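Neurotoxin (PDB 2QN0) cleaves neuronal SNARE proteins, syntaxin and SNAP-25, as the zinc-dependent light-chain protease of botulinum neurotoxin serotype C1. Local coordinates at residues Thr126-Val131 with Thr309-Ser314; Gly398-Lys403 with Met411-Ser416. One frame throughout, in Å; residues are numbered along the deposited sequence.

Contact 1 (Thr126-Val131 with Thr309-Ser314); sequences TFDFDV and TANPSS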
loop_
_atom_site.group_PDB
_atom_site.type_symbol
_atom_site.label_atom_id
_atom_site.label_comp_id
_atom_site.label_asym_id
_atom_site.label_seq_id
_atom_site.Cartn_x
_atom_site.Cartn_y
_atom_site.Cartn_z
ATOM N N THR A 126 9.777 25.089 -11.303
ATOM C CA THR A 126 8.433 24.647 -11.655
ATOM C C THR A 126 7.748 23.605 -10.774
ATOM O O THR A 126 8.391 22.702 -10.237
ATOM C CB THR A 126 8.440 24.093 -13.095
ATOM O OG1 THR A 126 8.882 25.116 -13.994
ATOM C CG2 THR A 126 7.050 23.614 -13.508
ATOM N N PHE A 127 6.431 23.758 -10.639
ATOM C CA PHE A 127 5.571 22.815 -9.918
ATOM C C PHE A 127 4.783 22.176 -11.063
ATOM O O PHE A 127 4.069 22.879 -11.775
ATOM C CB PHE A 127 4.559 23.529 -9.005
ATOM C CG PHE A 127 5.019 23.731 -7.581
ATOM C CD1 PHE A 127 6.127 23.064 -7.071
ATOM C CD2 PHE A 127 4.303 24.577 -6.733
ATOM C CE1 PHE A 127 6.515 23.237 -5.736
ATOM C CE2 PHE A 127 4.682 24.755 -5.400
ATOM C CZ PHE A 127 5.790 24.084 -4.900
ATOM N N ASP A 128 4.915 20.867 -11.262
ATOM C CA ASP A 128 4.183 20.192 -12.333
ATOM C C ASP A 128 3.211 19.186 -11.733
ATOM O O ASP A 128 3.600 18.093 -11.323
ATOM C CB ASP A 128 5.153 19.483 -13.281
ATOM C CG ASP A 128 4.450 18.814 -14.449
ATOM O OD1 ASP A 128 3.217 18.970 -14.589
ATOM O OD2 ASP A 128 5.138 18.130 -15.236
ATOM N N PHE A 129 1.938 19.564 -11.689
ATOM C CA PHE A 129 0.911 18.707 -11.117
ATOM C C PHE A 129 0.448 17.570 -12.027
ATOM O O PHE A 129 -0.402 16.768 -11.636
ATOM C CB PHE A 129 -0.269 19.577 -10.667
ATOM C CG PHE A 129 0.061 20.469 -9.497
ATOM C CD1 PHE A 129 -0.079 20.008 -8.192
ATOM C CD2 PHE A 129 0.560 21.754 -9.702
ATOM C CE1 PHE A 129 0.273 20.806 -7.106
ATOM C CE2 PHE A 129 0.917 22.563 -8.623
ATOM C CZ PHE A 129 0.773 22.088 -7.321
ATOM N N ASP A 130 1.011 17.491 -13.234
ATOM C CA ASP A 130 0.658 16.422 -14.175
ATOM C C ASP A 130 1.848 15.507 -14.464
ATOM O O ASP A 130 1.779 14.669 -15.366
ATOM C CB ASP A 130 0.176 16.990 -15.519
ATOM C CG ASP A 130 -1.182 17.658 -15.430
ATOM O OD1 ASP A 130 -2.082 17.113 -14.755
ATOM O OD2 ASP A 130 -1.352 18.725 -16.057
ATOM N N VAL A 131 2.929 15.652 -13.706
ATOM C CA VAL A 131 4.120 14.841 -13.961
ATOM C C VAL A 131 3.880 13.338 -13.894
ATOM O O VAL A 131 3.153 12.847 -13.027
ATOM C CB VAL A 131 5.277 15.203 -12.997
ATOM C CG1 VAL A 131 4.982 14.688 -11.597
ATOM C CG2 VAL A 131 6.580 14.627 -13.523
ATOM N N THR A 309 6.794 29.228 -11.429
ATOM C CA THR A 309 5.759 28.828 -12.368
ATOM C C THR A 309 5.203 27.443 -12.058
ATOM O O THR A 309 5.852 26.631 -11.397
ATOM C CB THR A 309 6.301 28.854 -13.815
ATOM O OG1 THR A 309 5.250 28.522 -14.730
ATOM C CG2 THR A 309 7.443 27.867 -13.976
ATOM N N ALA A 310 3.993 27.181 -12.537
ATOM C CA ALA A 310 3.344 25.899 -12.299
ATOM C C ALA A 310 2.604 25.401 -13.531
ATOM O O ALA A 310 2.173 26.190 -14.375
ATOM C CB ALA A 310 2.377 26.021 -11.128
ATOM N N ASN A 311 2.469 24.083 -13.626
ATOM C CA ASN A 311 1.769 23.452 -14.736
ATOM C C ASN A 311 0.715 22.498 -14.177
ATOM O O ASN A 311 1.023 21.650 -13.340
ATOM C CB ASN A 311 2.753 22.668 -15.608
ATOM C CG ASN A 311 2.064 21.908 -16.725
ATOM O OD1 ASN A 311 1.431 22.504 -17.597
ATOM N ND2 ASN A 311 2.177 20.583 -16.700
ATOM N N PRO A 312 -0.551 22.651 -14.599
ATOM C CA PRO A 312 -1.024 23.662 -15.554
ATOM C C PRO A 312 -1.004 25.067 -14.948
ATOM O O PRO A 312 -0.879 25.224 -13.732
ATOM C CB PRO A 312 -2.435 23.181 -15.891
ATOM C CG PRO A 312 -2.872 22.513 -14.632
ATOM C CD PRO A 312 -1.640 21.731 -14.231
ATOM N N SER A 313 -1.132 26.079 -15.805
ATOM C CA SER A 313 -1.105 27.479 -15.383
ATOM C C SER A 313 -2.095 27.858 -14.290
ATOM O O SER A 313 -1.836 28.766 -13.500
ATOM C CB SER A 313 -1.328 28.391 -16.592
ATOM O OG SER A 313 -0.276 28.252 -17.527
ATOM N N SER A 314 -3.232 27.175 -14.249
ATOM C CA SER A 314 -4.243 27.471 -13.243
ATOM C C SER A 314 -3.691 27.348 -11.820
ATOM O O SER A 314 -4.259 27.897 -10.878
ATOM C CB SER A 314 -5.446 26.545 -13.425
ATOM O OG SER A 314 -5.047 25.187 -13.438
HETATM O O HOH W 1 0.176 19.087 -18.433
#

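Contact 2 (Gly398-Lys403 with Met411-Ser416); sequences GFNIPK and MGQNLS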
loop_
_atom_site.group_PDB
_atom_site.type_symbol
_atom_site.label_atom_id
_atom_site.label_comp_id
_atom_site.label_asym_id
_atom_site.label_seq_id
_atom_site.Cartn_x
_atom_site.Cartn_y
_atom_site.Cartn_z
ATOM N N GLY A 398 -10.903 -7.876 15.277
ATOM C CA GLY A 398 -10.627 -8.721 14.130
ATOM C C GLY A 398 -11.277 -10.082 14.325
ATOM O O GLY A 398 -12.477 -10.162 14.592
ATOM N N PHE A 399 -10.492 -11.151 14.210
ATOM C CA PHE A 399 -11.005 -12.515 14.373
ATOM C C PHE A 399 -11.093 -12.967 15.832
ATOM O O PHE A 399 -11.877 -13.858 16.162
ATOM C CB PHE A 399 -10.105 -13.525 13.646
ATOM C CG PHE A 399 -10.126 -13.416 12.148
ATOM C CD1 PHE A 399 -11.267 -13.749 11.423
ATOM C CD2 PHE A 399 -8.982 -13.020 11.455
ATOM C CE1 PHE A 399 -11.272 -13.693 10.028
ATOM C CE2 PHE A 399 -8.974 -12.961 10.062
ATOM C CZ PHE A 399 -10.121 -13.300 9.343
ATOM N N ASN A 400 -10.279 -12.368 16.696
ATOM C CA ASN A 400 -10.225 -12.757 18.107
ATOM C C ASN A 400 -11.330 -12.135 18.957
ATOM O O ASN A 400 -11.072 -11.404 19.915
ATOM C CB ASN A 400 -8.843 -12.408 18.657
ATOM C CG ASN A 400 -7.730 -12.965 17.786
ATOM O OD1 ASN A 400 -7.772 -14.130 17.395
ATOM N ND2 ASN A 400 -6.737 -12.136 17.473
ATOM N N ILE A 401 -12.563 -12.475 18.601
ATOM C CA ILE A 401 -13.761 -11.957 19.255
ATOM C C ILE A 401 -14.122 -12.668 20.560
ATOM O O ILE A 401 -14.280 -13.887 20.591
ATOM C CB ILE A 401 -14.958 -12.049 18.287
ATOM C CG1 ILE A 401 -14.615 -11.326 16.979
ATOM C CG2 ILE A 401 -16.201 -11.437 18.923
ATOM C CD1 ILE A 401 -15.569 -11.619 15.834
ATOM N N PRO A 402 -14.266 -11.901 21.654
ATOM C CA PRO A 402 -14.611 -12.430 22.978
ATOM C C PRO A 402 -15.952 -13.167 22.991
ATOM O O PRO A 402 -16.084 -14.224 23.609
ATOM C CB PRO A 402 -14.640 -11.177 23.852
ATOM C CG PRO A 402 -13.642 -10.281 23.185
ATOM C CD PRO A 402 -13.988 -10.456 21.731
ATOM N N LYS A 403 -16.939 -12.599 22.303
ATOM C CA LYS A 403 -18.274 -13.186 22.224
ATOM C C LYS A 403 -18.231 -14.581 21.611
ATOM O O LYS A 403 -19.099 -15.414 21.877
ATOM C CB LYS A 403 -19.190 -12.294 21.385
ATOM C CG LYS A 403 -20.612 -12.819 21.246
ATOM C CD LYS A 403 -21.388 -12.051 20.187
ATOM C CE LYS A 403 -20.781 -12.255 18.802
ATOM N NZ LYS A 403 -21.518 -11.505 17.748
ATOM N N MET A 411 -6.861 -17.340 19.437
ATOM C CA MET A 411 -7.579 -18.467 18.850
ATOM C C MET A 411 -8.358 -18.123 17.587
ATOM O O MET A 411 -8.556 -18.979 16.722
ATOM C CB MET A 411 -8.526 -19.091 19.881
ATOM C CG MET A 411 -7.890 -20.201 20.688
ATOM S SD MET A 411 -9.051 -20.968 21.833
ATOM C CE MET A 411 -8.313 -20.520 23.392
ATOM N N GLY A 412 -8.803 -16.874 17.474
ATOM C CA GLY A 412 -9.548 -16.472 16.292
ATOM C C GLY A 412 -8.736 -16.608 15.012
ATOM O O GLY A 412 -9.290 -16.793 13.925
ATOM N N GLN A 413 -7.415 -16.512 15.145
ATOM C CA GLN A 413 -6.512 -16.622 14.000
ATOM C C GLN A 413 -5.938 -18.028 13.858
ATOM O O GLN A 413 -5.209 -18.315 12.907
ATOM C CB GLN A 413 -5.359 -15.632 14.151
ATOM C CG GLN A 413 -5.745 -14.176 13.986
ATOM C CD GLN A 413 -4.588 -13.254 14.311
ATOM O OE1 GLN A 413 -4.471 -12.753 15.433
ATOM N NE2 GLN A 413 -3.710 -13.047 13.337
ATOM N N ASN A 414 -6.274 -18.897 14.807
ATOM C CA ASN A 414 -5.792 -20.276 14.820
ATOM C C ASN A 414 -6.646 -21.142 13.894
ATOM O O ASN A 414 -7.827 -21.380 14.169
ATOM C CB ASN A 414 -5.848 -20.808 16.254
ATOM C CG ASN A 414 -5.089 -22.104 16.429
ATOM O OD1 ASN A 414 -5.208 -23.013 15.617
ATOM N ND2 ASN A 414 -4.312 -22.197 17.504
ATOM N N LEU A 415 -6.048 -21.622 12.806
ATOM C CA LEU A 415 -6.770 -22.432 11.828
ATOM C C LEU A 415 -7.538 -23.630 12.377
ATOM O O LEU A 415 -8.613 -23.952 11.881
ATOM C CB LEU A 415 -5.820 -22.918 10.728
ATOM C CG LEU A 415 -5.608 -21.985 9.532
ATOM C CD1 LEU A 415 -5.092 -20.646 10.011
ATOM C CD2 LEU A 415 -4.631 -22.622 8.551
ATOM N N SER A 416 -7.001 -24.294 13.391
ATOM C CA SER A 416 -7.690 -25.463 13.926
ATOM C C SER A 416 -8.674 -25.141 15.045
ATOM O O SER A 416 -9.310 -26.043 15.587
ATOM C CB SER A 416 -6.678 -26.492 14.427
ATOM O OG SER A 416 -6.167 -26.111 15.687
#

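Contact 1 (Thr126-Val131 with Thr309-Ser314)
A two-stranded parallel sheet joins Thr126-Asp128 to Thr309-Asn311, with the short strand axes 15° apart and 4.6 Å from each other at closest approach. The bonding pattern confirms the parallel register: Phe127 N donates to Thr309 O at 3.0 Å and Phe127 O accepts from Asn311 N at 2.7 Å, so one residue grips both neighbours of Ala310. A third backbone bond, from Phe129 N to Asn311 O at 2.8 Å, carries the pairing into the type I turn Asp128-Val131. Asn311 O also lies in the plane of the Phe129 ring, at its edge. On one face of the sheet Phe127 CB meets Ala310 CB at 3.9 Å, while the Phe127 ring leads off to Tyr322 and Leu326 of helix 319-330. On the other face Asp128 and Asn311 lie side by side, each with CG anti to its backbone N (chi1 -177° and 176°), and Asn311 ND2 donates to Asp128 OD1 at 2.9 Å. Asp130 N meets this same oxygen at 3.0 Å from the opposite face of the carboxylate, closing an Asx turn. Asp130 OD1 bonds to Ser135, whereas Asp130 OD2 accepts at 2.8 Å from a water that in turn accepts from Asn311 ND2.

Contact 2 (Gly398-Lys403 with Met411-Ser416)
The carboxamides of Asn400 and Gln413 meet with their planes 42° apart. Gln413 OE1 sits almost in the Asn400 amide plane, beside ND2, and takes a nearly straight hydrogen bond from it (3.1 Å, 168° at the hydrogen); seen from the acceptor, Asn400 ND2 is tilted out of the Gln413 carbonyl plane. The Phe399 ring is approached obliquely by Gly412 O and by Gln413 CG, which lies 4.3 Å from Phe399 CD2, while Tyr393 packs against the same ring edge-to-face. These groups belong to two pieces of one long loop between strands 383-384 and 422-423: Asn400 is the centre of an inverse gamma turn, and Met411-Gln413 form a short 3-10 segment. Gly412 packs closely against Phe399 O and the Asn400 side chain: its CA is 3.5 Å from Phe399 O in a CA-H...O contact, and its N is 2.9 Å from Asn400 OD1. Gly412 O, which accepts from Asn418 ND2, lies 3.4 Å from Phe399 CB. Gln413 CG lies beside its own backbone N (chi1 -70°) and the chain runs extended beyond it; the other end of the amide, NE2, donates to the backbone carbonyls of Gln370 and Cys220.

Contacts 1 and 2 do not touch: their centres are 51 Å apart, and their nearest atoms about 37 Å. They lie on opposite sides of the chain's centre, 26 Å and 25 Å from it between centres, and follow in series along the sequence. Contact 1 is long-range, with 177 residues between its segments, and that intervening chain includes the zinc ligands His229, His233 and Glu269. Contact 2 spans only seven. Neither supplies a zinc ligand. The 411-416 segment does pack on strand 219-220, shortly before helix 223-238, which carries both zinc-binding histidines, whereas contact 1 packs on helix 319-330.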